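PDB 3SGH: SusD homolog from Bacteroides thetaiotaomicron, which probably binds glycans at the outer membrane as a SusD-like lipoprotein, handing them to a partner transporter as in the starch utilisation system. Local coordinates for residues 26-31 / 174-179; 82-87 / 107-112; 316-321 / 352-357; 149-154 / 186-191; 41-46 / 74-79. All blocks are in the same frame, centred on the assembly; numbering follows the deposited sequence. Where two conformers were deposited one is given.

Interaction 1: residues 26-31 / 174-179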
# COMPACT_ATOMS: atom_id res chain seq x y z
N ASN A 26 2.80 -2.72 -14.84
CA ASN A 26 3.62 -1.84 -13.99
C ASN A 26 2.86 -1.26 -12.78
O ASN A 26 3.49 -0.84 -11.82
CB ASN A 26 4.19 -0.72 -14.82
CG ASN A 26 5.35 -1.21 -15.69
OD1 ASN A 26 6.44 -1.45 -15.17
ND2 ASN A 26 5.07 -1.48 -16.96
N VAL A 27 1.53 -1.26 -12.78
CA VAL A 27 0.82 -0.81 -11.58
C VAL A 27 1.00 -1.69 -10.35
O VAL A 27 0.77 -1.22 -9.25
CB VAL A 27 -0.68 -0.58 -11.79
CG1 VAL A 27 -0.92 0.47 -12.92
CG2 VAL A 27 -1.45 -1.90 -12.02
N TYR A 28 1.38 -2.95 -10.52
CA TYR A 28 1.42 -3.85 -9.37
C TYR A 28 2.54 -3.51 -8.40
O TYR A 28 2.33 -3.52 -7.20
CB TYR A 28 1.58 -5.28 -9.85
CG TYR A 28 0.34 -5.86 -10.48
CD1 TYR A 28 -0.84 -5.96 -9.76
CD2 TYR A 28 0.34 -6.39 -11.76
CE1 TYR A 28 -2.01 -6.51 -10.29
CE2 TYR A 28 -0.84 -6.93 -12.30
CZ TYR A 28 -2.01 -6.99 -11.56
OH TYR A 28 -3.19 -7.53 -12.05
N ALA A 29 3.70 -3.16 -8.92
CA ALA A 29 4.86 -2.90 -8.09
C ALA A 29 5.59 -1.60 -8.41
O ALA A 29 6.41 -1.18 -7.59
CB ALA A 29 5.84 -4.05 -8.17
N CYS A 30 5.33 -1.00 -9.58
CA CYS A 30 6.06 0.21 -10.04
C CYS A 30 7.59 0.07 -9.98
O CYS A 30 8.25 0.82 -9.25
CB CYS A 30 5.62 1.42 -9.24
SG CYS A 30 3.91 1.92 -9.68
N PRO A 31 8.17 -0.87 -10.74
CA PRO A 31 9.63 -1.04 -10.75
C PRO A 31 10.48 0.06 -11.41
O PRO A 31 11.65 0.24 -11.03
CB PRO A 31 9.82 -2.36 -11.47
CG PRO A 31 8.63 -2.46 -12.39
CD PRO A 31 7.49 -1.86 -11.61
N ASP A 174 3.70 -13.18 -18.42
CA ASP A 174 3.39 -13.12 -16.99
C ASP A 174 4.61 -13.43 -16.13
O ASP A 174 4.85 -14.58 -15.78
CB ASP A 174 2.28 -14.10 -16.68
CG ASP A 174 1.90 -14.17 -15.21
OD1 ASP A 174 2.30 -13.27 -14.39
OD2 ASP A 174 1.15 -15.14 -14.87
N GLN A 175 5.31 -12.38 -15.69
CA GLN A 175 6.44 -12.53 -14.78
C GLN A 175 6.07 -12.79 -13.32
O GLN A 175 6.94 -13.07 -12.49
CB GLN A 175 7.35 -11.29 -14.84
CG GLN A 175 6.78 -9.98 -14.28
CD GLN A 175 6.12 -9.08 -15.30
OE1 GLN A 175 5.51 -9.56 -16.27
NE2 GLN A 175 6.20 -7.76 -15.07
N PHE A 176 4.79 -12.65 -13.00
CA PHE A 176 4.31 -12.84 -11.61
C PHE A 176 4.09 -14.32 -11.30
O PHE A 176 4.67 -14.85 -10.33
CB PHE A 176 3.03 -12.02 -11.41
CG PHE A 176 3.23 -10.56 -11.72
CD1 PHE A 176 3.71 -9.68 -10.75
CD2 PHE A 176 3.01 -10.09 -12.99
CE1 PHE A 176 3.93 -8.35 -11.05
CE2 PHE A 176 3.25 -8.76 -13.31
CZ PHE A 176 3.70 -7.88 -12.33
N TYR A 177 3.31 -14.97 -12.14
CA TYR A 177 2.93 -16.37 -11.94
C TYR A 177 3.06 -17.28 -13.16
O TYR A 177 2.57 -18.41 -13.14
CB TYR A 177 1.50 -16.38 -11.48
CG TYR A 177 1.22 -15.70 -10.14
CD1 TYR A 177 1.93 -16.04 -8.98
CD2 TYR A 177 0.16 -14.81 -10.01
CE1 TYR A 177 1.62 -15.47 -7.75
CE2 TYR A 177 -0.15 -14.23 -8.75
CZ TYR A 177 0.57 -14.58 -7.63
OH TYR A 177 0.21 -14.01 -6.43
N LYS A 178 3.71 -16.80 -14.22
CA LYS A 178 4.03 -17.63 -15.41
C LYS A 178 2.80 -18.31 -16.01
O LYS A 178 2.85 -19.44 -16.53
CB LYS A 178 5.09 -18.66 -15.03
CG LYS A 178 6.40 -18.04 -14.50
CD LYS A 178 7.48 -19.15 -14.24
CE LYS A 178 8.96 -18.61 -14.30
NZ LYS A 178 9.28 -17.55 -13.27
N GLY A 179 1.67 -17.62 -15.92
CA GLY A 179 0.40 -18.08 -16.51
C GLY A 179 -0.47 -18.95 -15.66
O GLY A 179 -1.51 -19.38 -16.12
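The rings of Y28 and F176 meet in a T-shaped pair, a clear case of two distant parts of a chain joined by one aromatic contact. The edge of the tyrosine is turned toward the face of the phenylalanine, with ring centroids 5.2 Å apart and planes at 69°. The touching corner is narrow: Y28 CD2 lies 3.7 Å from F176 CZ, while Y28 CB adds a second touch 4.0 Å from F176 CE1. In each residue CB points toward the other segment, across backbones that come no nearer than 9.7 Å between the CA atoms of Y28 and F176.

What steadies F176 is the turn it belongs to. OD1 of D174 accepts from F176 N at 2.9 Å, an Asx turn, and from Y177 N at 3.0 Å, the second bond being nearly straight at 171°; both donors approach from one face of the carboxylate. The other oxygen, OD2, takes G179 N at 2.7 Å and also W184 NE1. Beyond the ring, the hydroxyl of Y28 is hydrogen-bonded to T108 on helix 100-120. Strands 227-229 and 314-317 border the pair, F176 touching S227, D229 and V316, while F187 of helix 181-198 meets the Y28 ring.

Interaction 2: residues 82-87 / 107-112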
# COMPACT_ATOMS: atom_id res chain seq x y z
N GLY A 82 -1.36 6.40 -16.94
CA GLY A 82 -0.49 6.10 -18.06
C GLY A 82 -0.31 4.61 -18.32
O GLY A 82 -0.24 4.17 -19.49
N TYR A 83 -0.22 3.83 -17.25
CA TYR A 83 -0.05 2.39 -17.44
C TYR A 83 -1.36 1.70 -17.87
O TYR A 83 -1.35 0.79 -18.70
CB TYR A 83 0.51 1.73 -16.17
CG TYR A 83 1.94 2.07 -15.86
CD1 TYR A 83 2.92 2.04 -16.86
CD2 TYR A 83 2.34 2.31 -14.55
CE1 TYR A 83 4.22 2.34 -16.57
CE2 TYR A 83 3.65 2.59 -14.25
CZ TYR A 83 4.59 2.61 -15.25
OH TYR A 83 5.91 2.88 -14.95
N ILE A 84 -2.49 2.12 -17.30
CA ILE A 84 -3.74 1.41 -17.50
C ILE A 84 -4.40 1.76 -18.82
O ILE A 84 -4.98 0.89 -19.47
CB ILE A 84 -4.72 1.65 -16.32
CG1 ILE A 84 -4.09 1.09 -15.01
CG2 ILE A 84 -6.10 1.06 -16.62
CD1 ILE A 84 -3.67 -0.43 -15.08
N TYR A 85 -4.32 3.03 -19.22
CA TYR A 85 -5.01 3.48 -20.45
C TYR A 85 -4.02 4.04 -21.44
O TYR A 85 -3.07 4.71 -21.01
CB TYR A 85 -6.05 4.54 -20.11
CG TYR A 85 -7.04 4.16 -19.06
CD1 TYR A 85 -8.14 3.34 -19.36
CD2 TYR A 85 -6.93 4.65 -17.77
CE1 TYR A 85 -9.06 3.01 -18.38
CE2 TYR A 85 -7.89 4.32 -16.79
CZ TYR A 85 -8.93 3.51 -17.11
OH TYR A 85 -9.82 3.16 -16.12
N PRO A 86 -4.22 3.81 -22.77
CA PRO A 86 -5.39 3.16 -23.39
C PRO A 86 -5.35 1.63 -23.44
O PRO A 86 -6.24 1.03 -24.00
CB PRO A 86 -5.41 3.77 -24.82
CG PRO A 86 -3.97 3.99 -25.13
CD PRO A 86 -3.36 4.46 -23.80
N SER A 87 -4.33 1.00 -22.88
CA SER A 87 -4.20 -0.44 -23.06
C SER A 87 -5.44 -1.21 -22.63
O SER A 87 -5.78 -2.17 -23.28
CB SER A 87 -2.96 -0.98 -22.36
OG SER A 87 -1.81 -0.39 -22.93
N LEU A 107 -8.52 -7.17 -14.00
CA LEU A 107 -7.84 -7.28 -12.69
C LEU A 107 -6.76 -6.18 -12.51
O LEU A 107 -6.64 -5.57 -11.46
CB LEU A 107 -7.25 -8.65 -12.52
CG LEU A 107 -6.42 -8.90 -11.25
CD1 LEU A 107 -7.27 -8.73 -9.98
CD2 LEU A 107 -5.81 -10.34 -11.35
N THR A 108 -5.99 -5.97 -13.54
CA THR A 108 -4.90 -5.02 -13.50
C THR A 108 -5.41 -3.57 -13.42
O THR A 108 -4.85 -2.77 -12.64
CB THR A 108 -3.91 -5.25 -14.67
OG1 THR A 108 -3.48 -6.63 -14.68
CG2 THR A 108 -2.67 -4.36 -14.50
N ARG A 109 -6.45 -3.25 -14.18
CA ARG A 109 -7.15 -1.97 -14.07
C ARG A 109 -7.70 -1.76 -12.68
O ARG A 109 -7.48 -0.73 -12.10
CB ARG A 109 -8.29 -1.92 -15.06
CG ARG A 109 -9.03 -0.59 -15.15
CD ARG A 109 -10.13 -0.70 -16.11
NE ARG A 109 -10.90 0.53 -16.21
CZ ARG A 109 -12.18 0.62 -16.54
NH1 ARG A 109 -12.93 -0.48 -16.70
NH2 ARG A 109 -12.72 1.82 -16.63
N VAL A 110 -8.41 -2.76 -12.15
CA VAL A 110 -8.92 -2.64 -10.79
C VAL A 110 -7.74 -2.40 -9.83
O VAL A 110 -7.86 -1.56 -8.95
CB VAL A 110 -9.77 -3.84 -10.35
CG1 VAL A 110 -9.98 -3.82 -8.78
CG2 VAL A 110 -11.14 -3.94 -11.13
N TYR A 111 -6.62 -3.11 -9.96
CA TYR A 111 -5.47 -2.97 -9.01
C TYR A 111 -4.98 -1.51 -8.99
O TYR A 111 -4.79 -0.88 -7.93
CB TYR A 111 -4.28 -3.91 -9.33
CG TYR A 111 -3.36 -3.97 -8.13
CD1 TYR A 111 -2.30 -3.05 -7.95
CD2 TYR A 111 -3.60 -4.90 -7.13
CE1 TYR A 111 -1.51 -3.11 -6.79
CE2 TYR A 111 -2.81 -4.96 -6.00
CZ TYR A 111 -1.78 -4.07 -5.84
OH TYR A 111 -1.04 -4.13 -4.67
N GLY A 112 -4.86 -0.95 -10.18
CA GLY A 112 -4.33 0.37 -10.33
C GLY A 112 -5.30 1.42 -9.84
O GLY A 112 -4.90 2.40 -9.21
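Y85 OH is gripped by two nitrogens of R109 at once, NE at 2.8 Å and NH2 at 3.2 Å from it. The hydroxyl oxygen sits in the guanidinium plane, at its NE-side edge, and the bond from NE is the straighter (162° against 138°). The phenol ring stands almost perpendicular to the guanidinium, their planes 83° apart. R109 is extended from CG to NE, which carries the charged group out to the tyrosine. Alongside, I84 fills the apolar part of the contact: its CG2 is 3.7 Å from R109 CG and also covers the centre of one face of the Y85 ring, whereas CD1 reaches T108 O at 3.6 Å.

Further out, F88 and Y125 make cation-pi contacts with R109, and D150 forms a long, weak ion pair with it. I84 also packs on M24 and V27. The whole is a helix-to-helix contact, the C-terminal end of helix 75-84 set against the middle of helix 100-120, within the alpha-alpha superhelix of this SusD-like protein.

Interaction 3: residues 316-321 / 352-357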
# COMPACT_ATOMS: atom_id res chain seq x y z
N VAL A 316 4.51 -7.32 -4.71
CA VAL A 316 3.17 -6.83 -4.99
C VAL A 316 2.25 -7.15 -3.80
O VAL A 316 1.67 -6.24 -3.20
CB VAL A 316 2.59 -7.39 -6.27
CG1 VAL A 316 1.15 -6.79 -6.48
CG2 VAL A 316 3.54 -7.13 -7.48
N MSE A 317 2.14 -8.42 -3.42
CA MSE A 317 1.22 -8.78 -2.37
C MSE A 317 1.66 -10.07 -1.74
O MSE A 317 1.95 -11.04 -2.46
CB MSE A 317 -0.18 -8.93 -2.97
CG MSE A 317 -1.24 -9.32 -1.95
SE MSE A 317 -2.97 -9.72 -2.88
CE MSE A 317 -3.33 -7.95 -3.24
N TYR A 318 1.69 -10.10 -0.42
CA TYR A 318 2.20 -11.24 0.32
C TYR A 318 1.10 -12.11 0.89
O TYR A 318 0.05 -11.61 1.29
CB TYR A 318 3.03 -10.77 1.50
CG TYR A 318 4.29 -9.98 1.19
CD1 TYR A 318 5.34 -10.54 0.51
CD2 TYR A 318 4.40 -8.68 1.57
CE1 TYR A 318 6.50 -9.84 0.27
CE2 TYR A 318 5.60 -7.98 1.35
CZ TYR A 318 6.64 -8.56 0.72
OH TYR A 318 7.80 -7.82 0.53
N ALA A 319 1.38 -13.41 0.98
CA ALA A 319 0.42 -14.35 1.55
C ALA A 319 0.01 -13.93 2.98
O ALA A 319 -1.15 -14.12 3.38
CB ALA A 319 0.96 -15.79 1.51
N ALA A 320 0.96 -13.35 3.73
CA ALA A 320 0.68 -12.88 5.10
C ALA A 320 -0.51 -11.91 5.15
O ALA A 320 -1.28 -11.93 6.11
CB ALA A 320 1.96 -12.23 5.73
N GLU A 321 -0.67 -11.07 4.12
CA GLU A 321 -1.74 -10.07 4.12
C GLU A 321 -3.11 -10.75 4.17
O GLU A 321 -4.01 -10.27 4.85
CB GLU A 321 -1.66 -9.15 2.90
CG GLU A 321 -2.62 -7.98 3.00
CD GLU A 321 -2.61 -7.02 1.82
OE1 GLU A 321 -1.71 -7.13 0.96
OE2 GLU A 321 -3.47 -6.10 1.80
N PHE A 352 7.51 -14.14 8.63
CA PHE A 352 8.83 -14.66 8.90
C PHE A 352 9.28 -15.58 7.78
O PHE A 352 10.37 -15.41 7.26
CB PHE A 352 8.89 -15.44 10.21
CG PHE A 352 9.08 -14.58 11.45
CD1 PHE A 352 8.21 -13.56 11.77
CD2 PHE A 352 10.13 -14.82 12.31
CE1 PHE A 352 8.40 -12.81 12.95
CE2 PHE A 352 10.26 -14.09 13.48
CZ PHE A 352 9.42 -13.08 13.78
N GLU A 353 8.42 -16.52 7.41
CA GLU A 353 8.73 -17.46 6.36
C GLU A 353 9.05 -16.77 5.03
O GLU A 353 10.01 -17.13 4.35
CB GLU A 353 7.59 -18.48 6.16
CG GLU A 353 8.02 -19.59 5.22
CD GLU A 353 6.94 -20.63 4.99
OE1 GLU A 353 5.80 -20.42 5.50
OE2 GLU A 353 7.24 -21.64 4.29
N GLU A 354 8.23 -15.80 4.65
CA GLU A 354 8.41 -15.06 3.41
C GLU A 354 9.83 -14.49 3.29
O GLU A 354 10.40 -14.47 2.19
CB GLU A 354 7.43 -13.89 3.38
CG GLU A 354 7.36 -13.12 2.09
CD GLU A 354 6.59 -13.88 1.01
OE1 GLU A 354 5.53 -14.48 1.33
OE2 GLU A 354 7.04 -13.85 -0.15
N PHE A 355 10.35 -13.99 4.41
CA PHE A 355 11.67 -13.35 4.44
C PHE A 355 12.78 -14.28 4.93
O PHE A 355 13.90 -13.82 5.09
CB PHE A 355 11.61 -12.10 5.30
CG PHE A 355 11.04 -10.91 4.56
CD1 PHE A 355 9.66 -10.72 4.46
CD2 PHE A 355 11.88 -10.01 3.94
CE1 PHE A 355 9.15 -9.65 3.75
CE2 PHE A 355 11.36 -8.92 3.22
CZ PHE A 355 10.00 -8.75 3.12
N GLY A 356 12.48 -15.54 5.18
CA GLY A 356 13.52 -16.52 5.56
C GLY A 356 14.09 -16.32 6.95
O GLY A 356 15.26 -16.66 7.23
N VAL A 357 13.25 -15.78 7.82
CA VAL A 357 13.61 -15.46 9.18
C VAL A 357 13.08 -16.54 10.11
O VAL A 357 11.95 -17.02 9.96
CB VAL A 357 13.07 -14.06 9.51
CG1 VAL A 357 13.33 -13.70 10.93
CG2 VAL A 357 13.73 -13.05 8.52
O HOH W 1 3.95 -13.73 3.36
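E354 OE1 has two hydrogen-bond partners, a water at 2.7 Å that donates to it and the hydroxyl of S226. The same water accepts from A320 N at 3.0 Å, and so carries the first turn of helix 319-331 across to the end of helix 340-354. OE2 of E354 has its own partner in Y228 OH.

The carboxylate carbon and CG of E354 lie against Y318, whose CD1 is 3.6 Å from E354 CD; ring and carboxylate planes stand 51° apart. A bend at chi2 (75°) brings CG and CD beside CD1 and CE1 of the tyrosine.

Where helix 340-354 ends, G356 adopts a positive phi and two backbone bonds return into the last turn, V357 N to F352 O and G356 N to E353 O: a Schellman motif. On the other segment, V316 and M317 both face S227 in a classic beta bulge, just before the chain turns into helix 319-331.

F355, at that helix end, brings its CZ to 3.5 Å from Y318 OH. The two rings are oblique to each other, with centroids 5.9 Å apart. The tyrosine hydroxyl finds its hydrogen bond in the backbone oxygen of Y419.

Interaction 4: residues 149-154 / 186-191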
# COMPACT_ATOMS: atom_id res chain seq x y z
N ASP A 149 -17.52 -5.27 -9.04
CA ASP A 149 -18.19 -5.93 -10.17
C ASP A 149 -17.21 -6.43 -11.24
O ASP A 149 -17.34 -7.57 -11.72
CB ASP A 149 -19.27 -5.02 -10.78
CG ASP A 149 -20.42 -4.73 -9.81
OD1 ASP A 149 -20.58 -5.46 -8.81
OD2 ASP A 149 -21.16 -3.75 -10.05
N ASP A 150 -16.24 -5.61 -11.63
CA ASP A 150 -15.32 -5.99 -12.68
C ASP A 150 -14.40 -7.09 -12.16
O ASP A 150 -14.05 -8.04 -12.87
CB ASP A 150 -14.53 -4.78 -13.15
CG ASP A 150 -15.37 -3.84 -14.04
OD1 ASP A 150 -16.40 -4.27 -14.60
OD2 ASP A 150 -14.96 -2.68 -14.22
N LEU A 151 -14.03 -6.97 -10.89
CA LEU A 151 -13.14 -7.95 -10.28
C LEU A 151 -13.89 -9.29 -10.22
O LEU A 151 -13.31 -10.33 -10.50
CB LEU A 151 -12.71 -7.46 -8.89
CG LEU A 151 -11.75 -8.41 -8.14
CD1 LEU A 151 -10.51 -8.72 -8.93
CD2 LEU A 151 -11.39 -7.77 -6.76
N ASP A 152 -15.19 -9.28 -9.92
CA ASP A 152 -15.94 -10.55 -9.90
C ASP A 152 -15.98 -11.23 -11.27
O ASP A 152 -15.95 -12.47 -11.39
CB ASP A 152 -17.37 -10.32 -9.38
CG ASP A 152 -17.43 -10.18 -7.85
OD1 ASP A 152 -16.49 -10.66 -7.17
OD2 ASP A 152 -18.44 -9.60 -7.33
N ASN A 153 -16.09 -10.41 -12.30
CA ASN A 153 -16.09 -10.91 -13.67
C ASN A 153 -14.74 -11.56 -13.98
O ASN A 153 -14.71 -12.64 -14.53
CB ASN A 153 -16.31 -9.77 -14.65
CG ASN A 153 -16.54 -10.28 -16.08
OD1 ASN A 153 -17.61 -10.86 -16.35
ND2 ASN A 153 -15.54 -10.09 -16.99
N ALA A 154 -13.64 -10.92 -13.59
CA ALA A 154 -12.30 -11.48 -13.77
C ALA A 154 -12.14 -12.80 -13.02
O ALA A 154 -11.61 -13.79 -13.59
CB ALA A 154 -11.27 -10.49 -13.34
N LYS A 186 -6.22 -16.72 -6.49
CA LYS A 186 -5.95 -16.40 -5.10
C LYS A 186 -5.60 -14.94 -4.94
O LYS A 186 -6.08 -14.28 -4.01
CB LYS A 186 -4.84 -17.32 -4.52
CG LYS A 186 -5.31 -18.74 -4.29
CD LYS A 186 -4.19 -19.64 -3.72
CE LYS A 186 -3.19 -19.96 -4.84
NZ LYS A 186 -2.44 -21.26 -4.74
N PHE A 187 -4.77 -14.43 -5.86
CA PHE A 187 -4.41 -12.99 -5.88
C PHE A 187 -5.67 -12.14 -5.97
O PHE A 187 -5.89 -11.18 -5.17
CB PHE A 187 -3.46 -12.68 -7.04
CG PHE A 187 -3.03 -11.24 -7.12
CD1 PHE A 187 -3.83 -10.32 -7.80
CD2 PHE A 187 -1.79 -10.85 -6.65
CE1 PHE A 187 -3.44 -8.95 -7.90
CE2 PHE A 187 -1.38 -9.50 -6.74
CZ PHE A 187 -2.22 -8.54 -7.39
N ALA A 188 -6.54 -12.50 -6.91
CA ALA A 188 -7.75 -11.73 -7.15
C ALA A 188 -8.69 -11.74 -5.92
O ALA A 188 -9.26 -10.71 -5.57
CB ALA A 188 -8.47 -12.21 -8.41
N ASN A 189 -8.88 -12.90 -5.32
CA ASN A 189 -9.71 -13.00 -4.10
C ASN A 189 -9.10 -12.28 -2.92
O ASN A 189 -9.83 -11.70 -2.11
CB ASN A 189 -10.03 -14.46 -3.78
CG ASN A 189 -11.17 -14.99 -4.65
OD1 ASN A 189 -12.27 -14.45 -4.62
ND2 ASN A 189 -10.89 -16.02 -5.44
N THR A 190 -7.78 -12.26 -2.83
CA THR A 190 -7.12 -11.58 -1.72
C THR A 190 -7.28 -10.06 -1.92
O THR A 190 -7.49 -9.31 -0.96
CB THR A 190 -5.63 -11.96 -1.60
OG1 THR A 190 -5.49 -13.38 -1.48
CG2 THR A 190 -4.98 -11.30 -0.39
N LEU A 191 -7.20 -9.62 -3.15
CA LEU A 191 -7.46 -8.20 -3.47
C LEU A 191 -8.89 -7.83 -3.16
O LEU A 191 -9.16 -6.76 -2.55
CB LEU A 191 -7.25 -7.94 -4.96
CG LEU A 191 -7.49 -6.51 -5.47
CD1 LEU A 191 -6.63 -5.45 -4.74
CD2 LEU A 191 -7.30 -6.44 -7.00
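Both segments are helical throughout, and they draw closest at L151 and A188, whose CA atoms are 7.3 Å apart. That spacing is consistent with a small residue, alanine, facing the leucine. L151 leads the contact: with CG trans to the backbone N (chi1 -180°), its two methyls are carried over to the other helix. CD1 lies 4.1 Å from A188 CB, while CD2 comes within 3.8 Å of A188 O and touches L191 CG at 4.3 Å. Both methyls thus rest on A188, one against its CB and the other against its carbonyl oxygen, and CD2 extends the contact to L191.

L107 of helix 100-120 packs on both L151 and L191, closing the apolar cluster, and a salt bridge from D152 to K192 also joins the two helices. Such helix-to-helix packing through apolar side chains is consistent with the alpha-alpha superhelix of this protein and the TPR-like clan to which SusD-like proteins are assigned.

Interaction 5: residues 41-46 / 74-79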
# COMPACT_ATOMS: atom_id res chain seq x y z
N CYS A 41 7.88 5.95 -2.87
CA CYS A 41 8.83 6.74 -2.07
C CYS A 41 8.53 8.21 -1.83
O CYS A 41 9.46 8.98 -1.49
CB CYS A 41 10.24 6.64 -2.69
SG CYS A 41 10.88 4.96 -3.10
N MSE A 42 7.26 8.61 -1.95
CA MSE A 42 6.86 10.01 -1.80
C MSE A 42 5.77 10.10 -0.73
O MSE A 42 6.07 10.09 0.48
CB MSE A 42 6.40 10.62 -3.16
CG MSE A 42 7.53 10.79 -4.19
SE MSE A 42 8.98 12.01 -3.70
CE MSE A 42 8.22 13.71 -4.29
N TRP A 43 4.51 10.16 -1.16
CA TRP A 43 3.41 10.10 -0.20
C TRP A 43 3.45 8.80 0.59
O TRP A 43 2.85 8.71 1.66
CB TRP A 43 2.01 10.30 -0.84
CG TRP A 43 1.75 9.34 -1.97
CD1 TRP A 43 1.90 9.59 -3.29
CD2 TRP A 43 1.34 7.97 -1.87
NE1 TRP A 43 1.64 8.47 -4.02
CE2 TRP A 43 1.29 7.46 -3.18
CE3 TRP A 43 1.04 7.12 -0.80
CZ2 TRP A 43 0.96 6.11 -3.46
CZ3 TRP A 43 0.71 5.77 -1.08
CH2 TRP A 43 0.65 5.30 -2.40
N ALA A 44 4.13 7.78 0.07
CA ALA A 44 4.26 6.50 0.79
C ALA A 44 4.80 6.64 2.20
O ALA A 44 4.61 5.75 3.04
CB ALA A 44 5.15 5.53 -0.02
N SER A 45 5.55 7.73 2.47
CA SER A 45 6.06 7.95 3.80
C SER A 45 4.93 8.07 4.84
O SER A 45 5.16 7.84 6.04
CB SER A 45 6.99 9.18 3.85
OG SER A 45 8.12 8.96 3.01
N PHE A 46 3.72 8.36 4.41
CA PHE A 46 2.58 8.37 5.32
C PHE A 46 2.22 6.97 5.85
O PHE A 46 1.39 6.87 6.76
CB PHE A 46 1.32 8.96 4.64
CG PHE A 46 1.51 10.35 4.09
CD1 PHE A 46 2.43 11.23 4.65
CD2 PHE A 46 0.74 10.77 3.04
CE1 PHE A 46 2.61 12.49 4.13
CE2 PHE A 46 0.89 12.07 2.49
CZ PHE A 46 1.80 12.92 3.01
N ASP A 74 0.24 15.53 -8.28
CA ASP A 74 -0.38 14.98 -9.49
C ASP A 74 0.35 13.79 -10.09
O ASP A 74 -0.12 13.20 -11.06
CB ASP A 74 -0.42 16.08 -10.58
CG ASP A 74 -1.30 17.30 -10.19
OD1 ASP A 74 -1.91 17.31 -9.08
OD2 ASP A 74 -1.38 18.24 -11.03
N SER A 75 1.51 13.43 -9.56
CA SER A 75 2.30 12.35 -10.17
C SER A 75 1.59 11.01 -10.26
O SER A 75 1.70 10.28 -11.27
CB SER A 75 3.63 12.17 -9.40
OG SER A 75 4.48 13.26 -9.63
N SER A 76 0.94 10.63 -9.17
CA SER A 76 0.34 9.30 -9.08
C SER A 76 -0.74 9.10 -10.14
O SER A 76 -0.78 8.04 -10.80
CB SER A 76 -0.23 9.06 -7.67
OG SER A 76 0.81 9.02 -6.70
N TRP A 77 -1.60 10.11 -10.30
CA TRP A 77 -2.62 10.06 -11.34
C TRP A 77 -1.98 9.78 -12.66
O TRP A 77 -2.39 8.87 -13.38
CB TRP A 77 -3.40 11.37 -11.40
CG TRP A 77 -4.27 11.50 -12.61
CD1 TRP A 77 -3.84 11.69 -13.87
CD2 TRP A 77 -5.73 11.44 -12.69
NE1 TRP A 77 -4.91 11.75 -14.74
CE2 TRP A 77 -6.08 11.59 -14.04
CE3 TRP A 77 -6.76 11.24 -11.75
CZ2 TRP A 77 -7.43 11.62 -14.49
CZ3 TRP A 77 -8.11 11.27 -12.20
CH2 TRP A 77 -8.43 11.44 -13.57
N GLY A 78 -0.97 10.57 -13.00
CA GLY A 78 -0.34 10.45 -14.32
C GLY A 78 0.31 9.10 -14.55
O GLY A 78 0.24 8.51 -15.65
N ARG A 79 0.93 8.59 -13.49
CA ARG A 79 1.65 7.35 -13.59
C ARG A 79 0.68 6.15 -13.78
O ARG A 79 0.88 5.31 -14.69
CB ARG A 79 2.51 7.16 -12.33
CG ARG A 79 3.43 5.91 -12.35
CD ARG A 79 4.40 5.91 -13.51
NE ARG A 79 5.32 7.03 -13.45
CZ ARG A 79 6.35 7.22 -14.27
NH1 ARG A 79 6.63 6.34 -15.22
NH2 ARG A 79 7.10 8.29 -14.10
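Two short pieces of chain face each other at a distance, a 3-10 segment at 43-46 and the opening of helix 75-84, with the CA atoms of W43 and S76 9.4 Å apart. One bond spans the interval: W43 NE1 donates to S76 OG at 2.9 Å. It is bent, with an angle of 143° at the hydrogen, and the serine oxygen is tilted 23° from the indole plane though it remains at the ring's edge. W43 places CG between its backbone N and carbonyl carbon (chi1 55°), a direction that sends the indole across to the helix. S76 offers its hydroxyl from near the start of the helix, and both residues are buried, so the bond satisfies the indole N-H inside the protein. CD1 of W43, at 3.6 Å from S76 OG, is the next atom to approach.

The 3-10 segment holds its shape through F46 N bonding to W43 O. L119 of helix 100-120 packs on both W43 and S76. I39 of helix 33-40 touches S76 as well, and the chain beyond F46 runs on to strand 50-52.

Overall arrangement
From the N terminus, the chain passes 26-31 and 41-46, and interaction 5 is the first to close, when helix 75-84 arrives at 74-79. Interaction 2 opens next on the same helix and closes at 107-112; both loops lie within the longer one that interaction 1 completes at 174-179. Interaction 4 crosses interaction 1, since 149-154 precedes 174-179 and 186-191 follows it. Interaction 3 comes later, in series with all the others. In space, Y28, Y111, F187 and V316 bring interactions 1 to 4 into mutual contact, tying helices 26-29, 100-120 and 181-198 to strand 314-317, whereas interaction 5 touches none of 1, 3 and 4 but shares helix 75-84 with interaction 2, centres about 16 Å apart.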